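Local coordinates for insecticidal protein (Brevibacillus laterosporus, PDB 7ML9), which is active against the western corn rootworm, probably by forming beta-barrel pores in membranes, as an aerolysin-type toxin of the ETX/MTX2 family, at residues G239-A244 / S263-I268. Sequence-based numbering, arbitrary orientation.
Sequences GVNIGA and SGRDVI
An N-capped helix start meets a beta-hairpin turn here, in a toxin of the aerolysin-like ETX/MTX2 family. Strand 238-241 runs into helix 242-252, and the type II' turn Ser263-Asp266 links strand 260-263 to strand 266-289; both strand 238-241 and strand 266-289 pair with strand 201-229. Asn241 is the N-cap: with chi1 at 66°, CG lies in the crowded position between backbone N and carbonyl carbon, which brings OD1 back to Ala244 N at 2.8 Å. Asparagine suits the place because its short amide can accept from this N-H of the first turn. The next amide back, Gly243 N, is taken by Arg265 O at 3.0 Å, the donor standing well above the carbonyl plane, so the hairpin turn serves the helix start too. Glycine suits position 243, since a CB there would run into Gly264 O; instead its CA makes a C-H...O contact of 3.3 Å with that oxygen. Gly264, second in the turn, has the positive phi (64°) that glycine tolerates best. Arg265 bends at chi3 (54°) and crosses Asn241 at about a right angle, so that Asn241 CB sits 3.7 Å above the centre of one face of the Arg265 guanidinium. On the buried side, Ile242 has CG1 in the crowded position, with CD1 extended beyond it, so that the tip reaches the branched Val267, which also packs on Val223 and Leu246. The two beta-branched side chains cross at about a right angle, with Ile242 CD1 3.9 Å from Val267 CG2.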
ATOM      1  N   GLY A 239     -35.055  11.216  -2.187  1.00 19.41           N
ATOM      2  CA  GLY A 239     -33.768  10.536  -2.121  1.00 18.09           C
ATOM      3  C   GLY A 239     -33.425   9.918  -3.460  1.00 18.98           C
ATOM      4  O   GLY A 239     -34.293   9.368  -4.138  1.00 19.41           O
ATOM      5  N   VAL A 240     -32.152  10.027  -3.842  1.00 16.94           N
ATOM      6  CA  VAL A 240     -31.626   9.412  -5.055  1.00 13.51           C
ATOM      7  C   VAL A 240     -30.280   8.763  -4.705  1.00 13.36           C
ATOM      8  O   VAL A 240     -29.513   9.317  -3.914  1.00 13.96           O
ATOM      9  CB  VAL A 240     -31.449  10.449  -6.185  1.00 17.44           C
ATOM     10  CG1 VAL A 240     -30.777   9.799  -7.404  1.00 18.63           C
ATOM     11  CG2 VAL A 240     -32.822  11.053  -6.595  1.00 20.12           C
ATOM     12  N   ASN A 241     -29.994   7.605  -5.299  1.00 14.69           N
ATOM     13  CA  ASN A 241     -28.751   6.879  -5.008  1.00 18.09           C
ATOM     14  C   ASN A 241     -27.524   7.756  -5.253  1.00 18.30           C
ATOM     15  O   ASN A 241     -27.502   8.608  -6.146  1.00 14.98           O
ATOM     16  CB  ASN A 241     -28.660   5.595  -5.851  1.00 19.93           C
ATOM     17  CG  ASN A 241     -28.518   5.869  -7.366  1.00 25.00           C
ATOM     18  OD1 ASN A 241     -27.427   6.129  -7.867  1.00 20.34           O
ATOM     19  ND2 ASN A 241     -29.622   5.767  -8.092  1.00 19.89           N
ATOM     20  N   ILE A 242     -26.488   7.537  -4.437  1.00 15.70           N
ATOM     21  CA  ILE A 242     -25.357   8.455  -4.449  1.00 15.47           C
ATOM     22  C   ILE A 242     -24.588   8.356  -5.763  1.00 11.63           C
ATOM     23  O   ILE A 242     -23.948   9.327  -6.175  1.00 16.54           O
ATOM     24  CB  ILE A 242     -24.420   8.212  -3.241  1.00 15.69           C
ATOM     25  CG1 ILE A 242     -24.084   6.727  -3.104  1.00 14.60           C
ATOM     26  CG2 ILE A 242     -25.026   8.754  -1.936  1.00 14.62           C
ATOM     27  CD1 ILE A 242     -22.966   6.462  -2.037  1.00 15.62           C
ATOM     28  N   GLY A 243     -24.620   7.201  -6.434  1.00 15.33           N
ATOM     29  CA  GLY A 243     -23.891   7.089  -7.691  1.00 17.77           C
ATOM     30  C   GLY A 243     -24.408   8.062  -8.738  1.00 17.17           C
ATOM     31  O   GLY A 243     -23.629   8.712  -9.448  1.00 16.12           O
ATOM     32  N   ALA A 244     -25.731   8.187  -8.838  1.00 19.19           N
ATOM     33  CA  ALA A 244     -26.309   9.122  -9.796  1.00 21.38           C
ATOM     34  C   ALA A 244     -26.087  10.560  -9.360  1.00 16.02           C
ATOM     35  O   ALA A 244     -25.808  11.429 -10.195  1.00 16.76           O
ATOM     36  CB  ALA A 244     -27.805   8.844  -9.974  1.00 22.98           C
ATOM     37  N   SER A 263     -20.068   4.279  -9.450  1.00 17.06           N
ATOM     38  CA  SER A 263     -20.025   2.866  -9.822  1.00 23.24           C
ATOM     39  C   SER A 263     -21.466   2.361  -9.751  1.00 21.85           C
ATOM     40  O   SER A 263     -21.887   1.746  -8.766  1.00 20.71           O
ATOM     41  CB  SER A 263     -19.088   2.066  -8.915  1.00 24.66           C
ATOM     42  OG  SER A 263     -19.124   0.685  -9.233  1.00 26.33           O
ATOM     43  N   GLY A 264     -22.227   2.642 -10.811  1.00 24.46           N
ATOM     44  CA  GLY A 264     -23.649   2.335 -10.790  1.00 23.27           C
ATOM     45  C   GLY A 264     -24.334   3.164  -9.710  1.00 19.62           C
ATOM     46  O   GLY A 264     -24.160   4.384  -9.632  1.00 20.55           O
ATOM     47  N   ARG A 265     -25.101   2.497  -8.844  1.00 18.98           N
ATOM     48  CA  ARG A 265     -25.754   3.183  -7.726  1.00 17.28           C
ATOM     49  C   ARG A 265     -24.799   3.530  -6.586  1.00 20.93           C
ATOM     50  O   ARG A 265     -25.171   4.326  -5.716  1.00 19.06           O
ATOM     51  CB  ARG A 265     -26.894   2.318  -7.169  1.00 21.37           C
ATOM     52  CG  ARG A 265     -27.988   1.970  -8.181  1.00 25.49           C
ATOM     53  CD  ARG A 265     -29.021   1.005  -7.575  1.00 28.86           C
ATOM     54  NE  ARG A 265     -29.579   1.523  -6.322  1.00 29.19           N
ATOM     55  CZ  ARG A 265     -30.621   2.348  -6.254  1.00 35.21           C
ATOM     56  NH1 ARG A 265     -31.226   2.739  -7.368  1.00 36.12           N
ATOM     57  NH2 ARG A 265     -31.058   2.780  -5.074  1.00 30.11           N
ATOM     58  N   ASP A 266     -23.589   2.968  -6.566  1.00 19.45           N
ATOM     59  CA  ASP A 266     -22.634   3.185  -5.490  1.00 18.89           C
ATOM     60  C   ASP A 266     -21.577   4.196  -5.929  1.00 18.15           C
ATOM     61  O   ASP A 266     -21.574   4.689  -7.064  1.00 17.89           O
ATOM     62  CB  ASP A 266     -21.966   1.859  -5.080  1.00 19.55           C
ATOM     63  CG  ASP A 266     -22.974   0.745  -4.816  1.00 28.44           C
ATOM     64  OD1 ASP A 266     -23.822   0.898  -3.897  1.00 27.46           O
ATOM     65  OD2 ASP A 266     -22.927  -0.283  -5.537  1.00 30.51           O
ATOM     66  N   VAL A 267     -20.664   4.510  -5.012  1.00 15.64           N
ATOM     67  CA  VAL A 267     -19.488   5.298  -5.344  1.00 13.20           C
ATOM     68  C   VAL A 267     -18.263   4.565  -4.801  1.00 18.33           C
ATOM     69  O   VAL A 267     -18.331   3.841  -3.800  1.00 18.22           O
ATOM     70  CB  VAL A 267     -19.533   6.748  -4.795  1.00 16.47           C
ATOM     71  CG1 VAL A 267     -20.875   7.480  -5.162  1.00 14.10           C
ATOM     72  CG2 VAL A 267     -19.334   6.743  -3.333  1.00 23.05           C
ATOM     73  N   ILE A 268     -17.140   4.751  -5.479  1.00 17.02           N
ATOM     74  CA  ILE A 268     -15.849   4.241  -5.017  1.00 19.63           C
ATOM     75  C   ILE A 268     -15.035   5.427  -4.530  1.00 15.60           C
ATOM     76  O   ILE A 268     -14.888   6.423  -5.249  1.00 17.46           O
ATOM     77  CB  ILE A 268     -15.113   3.483  -6.135  1.00 18.37           C
ATOM     78  CG1 ILE A 268     -15.913   2.260  -6.561  1.00 22.51           C
ATOM     79  CG2 ILE A 268     -13.699   3.090  -5.685  1.00 20.25           C
ATOM     80  CD1 ILE A 268     -15.428   1.651  -7.862  1.00 20.54           C
TER